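Long-range contacts in Poly(Beta-D-mannuronate) lyase (Pseudopedobacter saltans, PDB 7O79), which probably cleaves poly(beta-D-mannuronate), the mannuronate-rich form of alginate, by beta-elimination as a family 6 polysaccharide lyase: residues I91-D96 with Y118-R123; R123-L128 with N150-T155; F175-Y180 with D189-T194. One frame throughout, in Å; residues are numbered along the deposited sequence.

Contact 1 of 3, residues I91-D96 with Y118-R123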
loop_
_atom_site.group_PDB
_atom_site.type_symbol
_atom_site.label_atom_id
_atom_site.label_comp_id
_atom_site.label_asym_id
_atom_site.label_seq_id
_atom_site.Cartn_x
_atom_site.Cartn_y
_atom_site.Cartn_z
ATOM N N ILE A 91 -4.263 5.260 15.613
ATOM C CA ILE A 91 -5.675 5.267 15.257
ATOM C C ILE A 91 -6.064 3.848 14.874
ATOM O O ILE A 91 -5.319 3.168 14.156
ATOM C CB ILE A 91 -5.948 6.250 14.099
ATOM C CG1 ILE A 91 -5.791 7.689 14.591
ATOM C CG2 ILE A 91 -7.363 6.033 13.549
ATOM C CD1 ILE A 91 -5.561 8.679 13.506
ATOM N N GLN A 92 -7.226 3.393 15.333
ATOM C CA GLN A 92 -7.624 2.019 15.058
ATOM C C GLN A 92 -9.105 1.925 14.710
ATOM O O GLN A 92 -9.959 2.413 15.459
ATOM C CB GLN A 92 -7.279 1.108 16.240
ATOM C CG GLN A 92 -7.407 -0.367 15.907
ATOM C CD GLN A 92 -6.575 -1.267 16.813
ATOM O OE1 GLN A 92 -5.524 -0.863 17.322
ATOM N NE2 GLN A 92 -7.061 -2.485 17.038
ATOM N N PHE A 93 -9.400 1.306 13.557
ATOM C CA PHE A 93 -10.775 1.054 13.109
ATOM C C PHE A 93 -11.141 -0.357 13.552
ATOM O O PHE A 93 -10.762 -1.332 12.900
ATOM C CB PHE A 93 -10.904 1.182 11.591
ATOM C CG PHE A 93 -10.746 2.601 11.054
ATOM C CD1 PHE A 93 -9.486 3.124 10.794
ATOM C CD2 PHE A 93 -11.862 3.389 10.779
ATOM C CE1 PHE A 93 -9.332 4.423 10.293
ATOM C CE2 PHE A 93 -11.720 4.693 10.268
ATOM C CZ PHE A 93 -10.463 5.205 10.017
ATOM N N ASN A 94 -11.898 -0.474 14.648
ATOM C CA ASN A 94 -12.285 -1.776 15.185
ATOM C C ASN A 94 -13.717 -2.169 14.848
ATOM O O ASN A 94 -14.193 -3.191 15.346
ATOM C CB ASN A 94 -12.112 -1.816 16.708
ATOM C CG ASN A 94 -10.663 -1.874 17.119
ATOM O OD1 ASN A 94 -9.891 -2.663 16.573
ATOM N ND2 ASN A 94 -10.285 -1.048 18.101
ATOM N N SER A 95 -14.408 -1.392 14.022
ATOM C CA SER A 95 -15.830 -1.611 13.763
ATOM C C SER A 95 -16.065 -1.365 12.275
ATOM O O SER A 95 -15.132 -1.422 11.472
ATOM C CB SER A 95 -16.681 -0.714 14.675
ATOM O OG SER A 95 -18.034 -1.116 14.668
ATOM N N ASP A 96 -17.313 -1.080 11.892
ATOM C CA ASP A 96 -17.685 -0.960 10.487
ATOM C C ASP A 96 -18.241 0.418 10.169
ATOM O O ASP A 96 -18.851 1.070 11.015
ATOM C CB ASP A 96 -18.728 -2.003 10.046
ATOM C CG ASP A 96 -18.379 -3.418 10.468
ATOM O OD1 ASP A 96 -17.176 -3.772 10.505
ATOM O OD2 ASP A 96 -19.329 -4.194 10.687
ATOM N N TYR A 118 1.615 0.834 14.603
ATOM C CA TYR A 118 1.064 1.442 13.397
ATOM C C TYR A 118 0.670 2.888 13.672
ATOM O O TYR A 118 0.509 3.309 14.818
ATOM C CB TYR A 118 -0.193 0.726 12.909
ATOM C CG TYR A 118 -0.095 -0.732 12.570
ATOM C CD1 TYR A 118 -0.312 -1.700 13.538
ATOM C CD2 TYR A 118 0.161 -1.147 11.264
ATOM C CE1 TYR A 118 -0.247 -3.047 13.227
ATOM C CE2 TYR A 118 0.226 -2.498 10.942
ATOM C CZ TYR A 118 0.021 -3.440 11.923
ATOM O OH TYR A 118 0.077 -4.791 11.608
ATOM N N TRP A 119 0.457 3.645 12.600
ATOM C CA TRP A 119 -0.229 4.912 12.797
ATOM C C TRP A 119 -1.726 4.774 12.547
ATOM O O TRP A 119 -2.534 5.342 13.294
ATOM C CB TRP A 119 0.406 5.996 11.924
ATOM C CG TRP A 119 1.587 6.630 12.635
ATOM C CD1 TRP A 119 2.213 6.157 13.751
ATOM C CD2 TRP A 119 2.271 7.831 12.273
ATOM N NE1 TRP A 119 3.239 6.989 14.111
ATOM C CE2 TRP A 119 3.298 8.026 13.216
ATOM C CE3 TRP A 119 2.115 8.758 11.240
ATOM C CZ2 TRP A 119 4.162 9.118 13.167
ATOM C CZ3 TRP A 119 2.986 9.843 11.184
ATOM C CH2 TRP A 119 3.990 10.016 12.151
ATOM N N VAL A 120 -2.124 3.963 11.565
ATOM C CA VAL A 120 -3.532 3.685 11.310
ATOM C C VAL A 120 -3.665 2.193 11.046
ATOM O O VAL A 120 -2.981 1.651 10.172
ATOM C CB VAL A 120 -4.082 4.496 10.107
ATOM C CG1 VAL A 120 -5.542 4.174 9.879
ATOM C CG2 VAL A 120 -3.887 5.998 10.312
ATOM N N LEU A 121 -4.549 1.526 11.783
ATOM C CA LEU A 121 -4.763 0.098 11.614
ATOM C C LEU A 121 -6.234 -0.178 11.364
ATOM O O LEU A 121 -7.092 0.242 12.149
ATOM C CB LEU A 121 -4.277 -0.695 12.837
ATOM C CG LEU A 121 -4.545 -2.197 12.720
ATOM C CD1 LEU A 121 -3.785 -2.822 11.570
ATOM C CD2 LEU A 121 -4.235 -2.934 14.034
ATOM N N PHE A 122 -6.527 -0.878 10.269
ATOM C CA PHE A 122 -7.897 -1.273 9.958
ATOM C C PHE A 122 -8.167 -2.689 10.446
ATOM O O PHE A 122 -7.414 -3.618 10.129
ATOM C CB PHE A 122 -8.163 -1.175 8.458
ATOM C CG PHE A 122 -8.239 0.226 7.971
ATOM C CD1 PHE A 122 -9.457 0.882 7.956
ATOM C CD2 PHE A 122 -7.105 0.896 7.524
ATOM C CE1 PHE A 122 -9.553 2.187 7.504
ATOM C CE2 PHE A 122 -7.206 2.213 7.068
ATOM C CZ PHE A 122 -8.422 2.854 7.071
ATOM N N ARG A 123 -9.264 -2.848 11.177
ATOM C CA ARG A 123 -9.625 -4.126 11.764
ATOM C C ARG A 123 -11.153 -4.250 11.816
ATOM O O ARG A 123 -11.750 -4.539 12.855
ATOM C CB ARG A 123 -8.973 -4.237 13.141
ATOM C CG ARG A 123 -8.997 -5.581 13.740
ATOM C CD ARG A 123 -8.255 -5.522 15.069
ATOM N NE ARG A 123 -8.739 -6.544 15.989
ATOM C CZ ARG A 123 -9.999 -6.638 16.421
ATOM N NH1 ARG A 123 -10.932 -5.758 16.041
ATOM N NH2 ARG A 123 -10.326 -7.614 17.258
HETATM O O HOH W 1 -14.226 -5.516 13.769
#
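Trp119 O accepts a hydrogen bond from Ile91 N at 2.9 Å, the first rung between two successive coils of a parallel beta-helix, the fold of this lyase family. Strand 118-122 lies beside strand 89-93 and runs the same way. At Trp119 the chain is turning a corner; its side chain leaves the backbone away from 91-96, and the indole packs on Ile105 of a different strand. Val120 follows, pairing with Ile91. Its CG1 stands anti to the backbone N (chi1 180°) and meets the edge of the Phe93 ring, in the ring plane, 3.8 Å from Phe93 CE1. Leu121 is on the other face of the sheet, side by side with Gln92, and its CD2 touches Gln92 CD at 4.0 Å. Both of its backbone polar groups bond to the 91-96 strand: N-H gives to Ile91 O, and O accepts from Phe93 N at 2.9 Å. Phe122 returns to the face of Val120 and Phe93. Its ring forms an offset stack with Phe93, centroids 4.5 Å apart and planes only 8° off parallel, and Phe122 CE1 sits above the rim of Phe93, 3.4 Å from CD1. Phe68 stacks on Phe93 in turn, so an aromatic ladder passes from coil to coil. Arg123 ends the run: its N bonds to Phe93 O at 2.7 Å, and a water donates to both Arg123 O and Asn94 O. The extended arginine chain crosses Asn94, guanidinium and amide planes 86° apart. Asn94 OD1 is itself held within its own segment by Gln92 NE2, which donates at 2.9 Å onto a lone pair in the carbonyl plane.

Contact 2 of 3, residues R123-L128 with N150-T155; sequences RGNNNL and NSRYNT. With PO4 (phosphate ion), chain B.
Asn127 and Asn154 run alongside each other in the same sense, their amide planes 22° apart, a pair of asparagines in adjacent coils at a bend of the parallel beta-helix. This is the tight part of the contact. Asn154 CG stands anti to its own carbonyl carbon, beside the backbone N, and from there the amide reaches both Asn127 and Gly124. Asn154 OD1 takes two hydrogen bonds from Asn127, one from the backbone N at 2.8 Å, in the carbonyl plane, and one from ND2 at 3.0 Å, tilted out of that plane. At the other end of the same amide, Asn154 ND2 donates to Gly124 O at 2.9 Å, with the acceptor close to the amide plane, and also to Asn146 OD1. Both ends of this buried amide are therefore bonded, which fixes its rotation and identifies its oxygen. Asn127 ND2 has a further acceptor in Ser95 O.

Beyond this pair, Asn125 OD1 accepts from Arg152 N at 2.8 Å in a nearly straight bond (169°). Towards solvent the grip weakens: Asn125 ND2 reaches Asn150 OD1 only through a weak 3.4 Å bond, the amides standing 75° apart. A water between Asn125 and Arg152 accepts from Arg152 NH2. Arg152 meets a phosphate ion, probably from the crystallisation liquor, at the edge of its guanidinium, and Asn150 N donates to phosphate O1 at 2.9 Å; the salt bridge of Arg152 NH1 to Asp189 is the stronger tie. Asn126 ND2 packs on Tyr153 CB at 3.6 Å.

The two loops lead into strands 128-135 and 155-162, whose parallel pairing begins at Leu128 and Thr155, while Asn127 and Asn154 pack against Phe122 of strand 118-122.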
loop_
_atom_site.group_PDB
_atom_site.type_symbol
_atom_site.label_atom_id
_atom_site.label_comp_id
_atom_site.label_asym_id
_atom_site.label_seq_id
_atom_site.Cartn_x
_atom_site.Cartn_y
_atom_site.Cartn_z
ATOM N N ARG A 123 -9.264 -2.848 11.177
ATOM C CA ARG A 123 -9.625 -4.126 11.764
ATOM C C ARG A 123 -11.153 -4.250 11.816
ATOM O O ARG A 123 -11.750 -4.539 12.855
ATOM C CB ARG A 123 -8.973 -4.237 13.141
ATOM C CG ARG A 123 -8.997 -5.581 13.740
ATOM C CD ARG A 123 -8.255 -5.522 15.069
ATOM N NE ARG A 123 -8.739 -6.544 15.989
ATOM C CZ ARG A 123 -9.999 -6.638 16.421
ATOM N NH1 ARG A 123 -10.932 -5.758 16.041
ATOM N NH2 ARG A 123 -10.326 -7.614 17.258
ATOM N N GLY A 124 -11.792 -4.022 10.675
ATOM C CA GLY A 124 -13.236 -3.942 10.542
ATOM C C GLY A 124 -13.549 -3.567 9.108
ATOM O O GLY A 124 -12.648 -3.404 8.278
ATOM N N ASN A 125 -14.839 -3.416 8.809
ATOM C CA ASN A 125 -15.259 -3.371 7.413
ATOM C C ASN A 125 -15.838 -2.034 6.965
ATOM O O ASN A 125 -16.438 -1.283 7.737
ATOM C CB ASN A 125 -16.261 -4.488 7.106
ATOM C CG ASN A 125 -15.774 -5.830 7.582
ATOM O OD1 ASN A 125 -14.836 -6.403 7.007
ATOM N ND2 ASN A 125 -16.404 -6.355 8.620
ATOM N N ASN A 126 -15.650 -1.751 5.682
ATOM C CA ASN A 126 -16.259 -0.588 5.039
ATOM C C ASN A 126 -15.889 0.734 5.714
ATOM O O ASN A 126 -16.691 1.663 5.767
ATOM C CB ASN A 126 -17.779 -0.758 4.951
ATOM C CG ASN A 126 -18.168 -2.088 4.356
ATOM O OD1 ASN A 126 -18.209 -3.108 5.042
ATOM N ND2 ASN A 126 -18.412 -2.094 3.060
ATOM N N ASN A 127 -14.661 0.845 6.194
ATOM C CA ASN A 127 -14.206 2.089 6.797
ATOM C C ASN A 127 -13.520 2.999 5.770
ATOM O O ASN A 127 -13.013 2.554 4.735
ATOM C CB ASN A 127 -13.271 1.805 7.974
ATOM C CG ASN A 127 -13.933 0.947 9.057
ATOM O OD1 ASN A 127 -14.772 1.437 9.820
ATOM N ND2 ASN A 127 -13.557 -0.333 9.128
ATOM N N LEU A 128 -13.508 4.295 6.078
ATOM C CA LEU A 128 -13.004 5.320 5.173
ATOM C C LEU A 128 -12.079 6.281 5.904
ATOM O O LEU A 128 -12.418 6.769 6.985
ATOM C CB LEU A 128 -14.163 6.093 4.539
ATOM C CG LEU A 128 -13.800 7.249 3.605
ATOM C CD1 LEU A 128 -12.909 6.808 2.458
ATOM C CD2 LEU A 128 -15.085 7.846 3.061
ATOM N N ASN A 150 -11.615 -10.299 8.928
ATOM C CA ASN A 150 -12.801 -9.461 9.133
ATOM C C ASN A 150 -12.521 -7.965 8.907
ATOM O O ASN A 150 -13.052 -7.097 9.605
ATOM C CB ASN A 150 -13.393 -9.719 10.528
ATOM C CG ASN A 150 -14.818 -9.240 10.638
ATOM O OD1 ASN A 150 -15.630 -9.472 9.744
ATOM N ND2 ASN A 150 -15.129 -8.558 11.727
ATOM N N SER A 151 -11.712 -7.638 7.869
ATOM C CA SER A 151 -11.369 -6.236 7.602
ATOM C C SER A 151 -11.351 -6.002 6.074
ATOM O O SER A 151 -10.320 -5.853 5.408
ATOM C CB SER A 151 -10.040 -5.886 8.286
ATOM O OG SER A 151 -9.662 -4.544 8.086
ATOM N N ARG A 152 -12.541 -5.956 5.481
ATOM C CA ARG A 152 -12.717 -5.854 4.042
ATOM C C ARG A 152 -13.347 -4.516 3.680
ATOM O O ARG A 152 -14.078 -3.922 4.485
ATOM C CB ARG A 152 -13.611 -6.982 3.510
ATOM C CG ARG A 152 -13.080 -8.376 3.741
ATOM C CD ARG A 152 -14.035 -9.436 3.212
ATOM N NE ARG A 152 -13.405 -10.755 3.177
ATOM C CZ ARG A 152 -13.225 -11.526 4.251
ATOM N NH1 ARG A 152 -12.645 -12.719 4.136
ATOM N NH2 ARG A 152 -13.618 -11.097 5.444
ATOM N N TYR A 153 -13.075 -4.068 2.443
ATOM C CA TYR A 153 -13.713 -2.884 1.837
ATOM C C TYR A 153 -13.359 -1.581 2.554
ATOM O O TYR A 153 -14.169 -0.661 2.642
ATOM C CB TYR A 153 -15.238 -3.038 1.734
ATOM C CG TYR A 153 -15.645 -4.109 0.744
ATOM C CD1 TYR A 153 -15.722 -3.816 -0.617
ATOM C CD2 TYR A 153 -15.958 -5.394 1.158
ATOM C CE1 TYR A 153 -16.073 -4.796 -1.545
ATOM C CE2 TYR A 153 -16.320 -6.372 0.250
ATOM C CZ TYR A 153 -16.379 -6.070 -1.088
ATOM O OH TYR A 153 -16.734 -7.047 -1.977
ATOM N N ASN A 154 -12.150 -1.489 3.077
ATOM C CA ASN A 154 -11.659 -0.238 3.627
ATOM C C ASN A 154 -11.000 0.585 2.525
ATOM O O ASN A 154 -10.457 0.043 1.558
ATOM C CB ASN A 154 -10.688 -0.516 4.772
ATOM C CG ASN A 154 -11.346 -1.288 5.911
ATOM O OD1 ASN A 154 -12.409 -0.888 6.397
ATOM N ND2 ASN A 154 -10.713 -2.386 6.355
ATOM N N THR A 155 -11.091 1.905 2.657
ATOM C CA THR A 155 -10.676 2.828 1.607
ATOM C C THR A 155 -9.858 3.939 2.244
ATOM O O THR A 155 -10.256 4.485 3.277
ATOM C CB THR A 155 -11.904 3.405 0.867
ATOM O OG1 THR A 155 -12.564 2.352 0.155
ATOM C CG2 THR A 155 -11.493 4.485 -0.149
HETATM P P PO4 B . -12.365 -14.117 7.612
HETATM O O1 PO4 B . -11.815 -12.734 7.291
HETATM O O2 PO4 B . -13.802 -13.967 8.080
HETATM O O3 PO4 B . -11.517 -14.722 8.703
HETATM O O4 PO4 B . -12.314 -15.051 6.418
HETATM O O HOH W 2 -15.064 -9.000 6.431
HETATM O O HOH W 3 -14.730 1.939 2.102
#

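Contact 3 of 3, residues F175-Y180 with D189-T194; sequences FRIWGY and DGAFFT
Ile177 CD1 sits squarely over the centre of the Phe193 ring, 3.6 Å from its centroid and 8° off the ring normal, a CH-pi contact inside the beta-helix. The isoleucine uses both branches: CG2 lies 3.5 Å from Phe193 CB and 3.9 Å from Ala191 CB, while chi2 of -61° bends CD1 onto the ring. Phe193 CG is anti to the backbone N; the two side chains cross at about a right angle, and CD1 lies over one face of the ring. Phe175, two residues before Ile177 and on the same side of the strand, meets Phe193 more lightly, CD2 to CE1 at 4.1 Å. Phe193 also meets Phe122 of another coil, edge to face.

Further along, Gly179 passes the methyl of Ala191, whose CB also lies 3.6 Å from Trp178 O. Tyr180 CG is anti to the backbone N, and one face of its ring lies on Asp189. Asp189 CB is 3.4 Å from the centroid of that ring, over its centre, while the carboxylate is turned 35° from the ring plane. The acid's polar end looks to other partners: OD2 forms a salt bridge with Arg152, and OD1 takes a weak bond from Gly190 N.

The segments run roughly antiparallel but share no direct conventional hydrogen bond. Gly190 CA gives a CA-H...O contact to Tyr180 O at 3.3 Å, and one water accepts from Tyr180 N and donates weakly to Gly190 O. Cohesion here thus rests on carbon against carbon and on C-H groups over aromatic faces, and the carboxylate of Asp189, the charged group at this contact, probably has its charge offset from outside the two segments.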
loop_
_atom_site.group_PDB
_atom_site.type_symbol
_atom_site.label_atom_id
_atom_site.label_comp_id
_atom_site.label_asym_id
_atom_site.label_seq_id
_atom_site.Cartn_x
_atom_site.Cartn_y
_atom_site.Cartn_z
ATOM N N PHE A 175 1.921 1.245 3.458
ATOM C CA PHE A 175 0.706 0.436 3.502
ATOM C C PHE A 175 1.099 -1.036 3.488
ATOM O O PHE A 175 1.893 -1.448 2.638
ATOM C CB PHE A 175 -0.196 0.705 2.283
ATOM C CG PHE A 175 -0.957 2.014 2.322
ATOM C CD1 PHE A 175 -0.372 3.193 1.879
ATOM C CD2 PHE A 175 -2.289 2.041 2.725
ATOM C CE1 PHE A 175 -1.092 4.404 1.885
ATOM C CE2 PHE A 175 -3.030 3.240 2.721
ATOM C CZ PHE A 175 -2.426 4.417 2.293
ATOM N N ARG A 176 0.538 -1.833 4.399
ATOM C CA ARG A 176 0.649 -3.289 4.337
ATOM C C ARG A 176 -0.753 -3.885 4.461
ATOM O O ARG A 176 -1.407 -3.718 5.492
ATOM C CB ARG A 176 1.592 -3.830 5.425
ATOM C CG ARG A 176 1.736 -5.358 5.398
ATOM C CD ARG A 176 2.716 -5.919 6.461
ATOM N NE ARG A 176 2.224 -5.748 7.825
ATOM C CZ ARG A 176 3.001 -5.719 8.904
ATOM N NH1 ARG A 176 4.315 -5.889 8.789
ATOM N NH2 ARG A 176 2.457 -5.555 10.103
ATOM N N ILE A 177 -1.218 -4.564 3.405
ATOM C CA ILE A 177 -2.608 -5.017 3.298
ATOM C C ILE A 177 -2.661 -6.534 3.431
ATOM O O ILE A 177 -2.491 -7.271 2.451
ATOM C CB ILE A 177 -3.278 -4.568 1.992
ATOM C CG1 ILE A 177 -2.939 -3.106 1.680
ATOM C CG2 ILE A 177 -4.794 -4.851 2.054
ATOM C CD1 ILE A 177 -3.420 -2.144 2.763
ATOM N N TRP A 178 -2.983 -7.003 4.632
ATOM C CA TRP A 178 -3.286 -8.408 4.836
ATOM C C TRP A 178 -4.753 -8.670 4.514
ATOM O O TRP A 178 -5.549 -7.742 4.319
ATOM C CB TRP A 178 -3.013 -8.818 6.281
ATOM C CG TRP A 178 -1.558 -8.854 6.685
ATOM C CD1 TRP A 178 -0.478 -9.173 5.904
ATOM C CD2 TRP A 178 -1.046 -8.584 7.991
ATOM N NE1 TRP A 178 0.690 -9.104 6.651
ATOM C CE2 TRP A 178 0.362 -8.751 7.938
ATOM C CE3 TRP A 178 -1.645 -8.227 9.213
ATOM C CZ2 TRP A 178 1.183 -8.561 9.057
ATOM C CZ3 TRP A 178 -0.823 -8.037 10.329
ATOM C CH2 TRP A 178 0.577 -8.206 10.239
ATOM N N GLY A 179 -5.109 -9.953 4.495
ATOM C CA GLY A 179 -6.451 -10.406 4.236
ATOM C C GLY A 179 -6.431 -11.653 3.393
ATOM O O GLY A 179 -5.380 -12.238 3.145
ATOM N N TYR A 180 -7.620 -12.090 2.981
ATOM C CA TYR A 180 -7.723 -13.285 2.153
ATOM C C TYR A 180 -6.882 -13.122 0.899
ATOM O O TYR A 180 -7.003 -12.124 0.187
ATOM C CB TYR A 180 -9.181 -13.552 1.780
ATOM C CG TYR A 180 -9.385 -14.748 0.886
ATOM C CD1 TYR A 180 -9.190 -14.657 -0.492
ATOM C CD2 TYR A 180 -9.772 -15.971 1.411
ATOM C CE1 TYR A 180 -9.377 -15.747 -1.325
ATOM C CE2 TYR A 180 -9.965 -17.074 0.584
ATOM C CZ TYR A 180 -9.758 -16.955 -0.775
ATOM O OH TYR A 180 -9.949 -18.045 -1.593
ATOM N N ASP A 189 -12.638 -14.241 -2.911
ATOM C CA ASP A 189 -12.506 -13.351 -1.767
ATOM C C ASP A 189 -11.240 -12.503 -1.875
ATOM O O ASP A 189 -10.451 -12.627 -2.814
ATOM C CB ASP A 189 -12.510 -14.175 -0.477
ATOM C CG ASP A 189 -13.108 -13.437 0.711
ATOM O OD1 ASP A 189 -13.481 -12.256 0.584
ATOM O OD2 ASP A 189 -13.164 -14.048 1.804
ATOM N N GLY A 190 -11.051 -11.647 -0.875
ATOM C CA GLY A 190 -9.900 -10.768 -0.790
ATOM C C GLY A 190 -10.113 -9.768 0.325
ATOM O O GLY A 190 -11.100 -9.839 1.073
ATOM N N ALA A 191 -9.147 -8.835 0.441
ATOM C CA ALA A 191 -9.277 -7.704 1.361
ATOM C C ALA A 191 -10.128 -6.575 0.781
ATOM O O ALA A 191 -10.753 -5.820 1.534
ATOM C CB ALA A 191 -7.898 -7.139 1.722
ATOM N N PHE A 192 -10.157 -6.444 -0.541
ATOM C CA PHE A 192 -10.896 -5.366 -1.201
ATOM C C PHE A 192 -10.530 -4.003 -0.617
ATOM O O PHE A 192 -11.392 -3.155 -0.356
ATOM C CB PHE A 192 -12.406 -5.605 -1.141
ATOM C CG PHE A 192 -12.848 -6.933 -1.720
ATOM C CD1 PHE A 192 -13.186 -7.035 -3.065
ATOM C CD2 PHE A 192 -12.999 -8.053 -0.910
ATOM C CE1 PHE A 192 -13.613 -8.233 -3.604
ATOM C CE2 PHE A 192 -13.449 -9.265 -1.443
ATOM C CZ PHE A 192 -13.748 -9.358 -2.784
ATOM N N PHE A 193 -9.237 -3.790 -0.401
ATOM C CA PHE A 193 -8.733 -2.533 0.149
ATOM C C PHE A 193 -8.458 -1.561 -0.992
ATOM O O PHE A 193 -7.921 -1.947 -2.032
ATOM C CB PHE A 193 -7.456 -2.781 0.956
ATOM C CG PHE A 193 -7.087 -1.675 1.913
ATOM C CD1 PHE A 193 -6.466 -0.509 1.463
ATOM C CD2 PHE A 193 -7.334 -1.815 3.274
ATOM C CE1 PHE A 193 -6.111 0.506 2.361
ATOM C CE2 PHE A 193 -7.005 -0.803 4.167
ATOM C CZ PHE A 193 -6.389 0.354 3.720
ATOM N N THR A 194 -8.833 -0.308 -0.803
ATOM C CA THR A 194 -8.657 0.703 -1.840
ATOM C C THR A 194 -7.660 1.745 -1.356
ATOM O O THR A 194 -7.876 2.380 -0.313
ATOM C CB THR A 194 -9.989 1.359 -2.201
ATOM O OG1 THR A 194 -10.812 0.406 -2.878
ATOM C CG2 THR A 194 -9.757 2.582 -3.113
HETATM O O HOH W 4 -9.875 -10.556 3.767
#

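How the contacts relate
All three contacts lie in series along one parallel beta-helix. Contacts 1 and 2 have centres about 9 Å apart and share Arg123; Asp96 OD1 and Asn125 N, 2.9 Å apart, tie their loops. Contacts 2 and 3, again about 9 Å between centres, are joined by a salt bridge of 2.7 Å from Arg152 NH1 to Asp189 OD2. Contacts 1 and 3 are farther apart, about 14 Å, yet meet in the interior at Phe122 CD2 and Phe193 CE2, 3.8 Å apart, and, on the sheet's other face, through a probable 2.9 Å hydrogen bond between Tyr118 OH and Arg176 NH2. The phosphate of contact 2 lies about 5 Å from the Asp189 side chain.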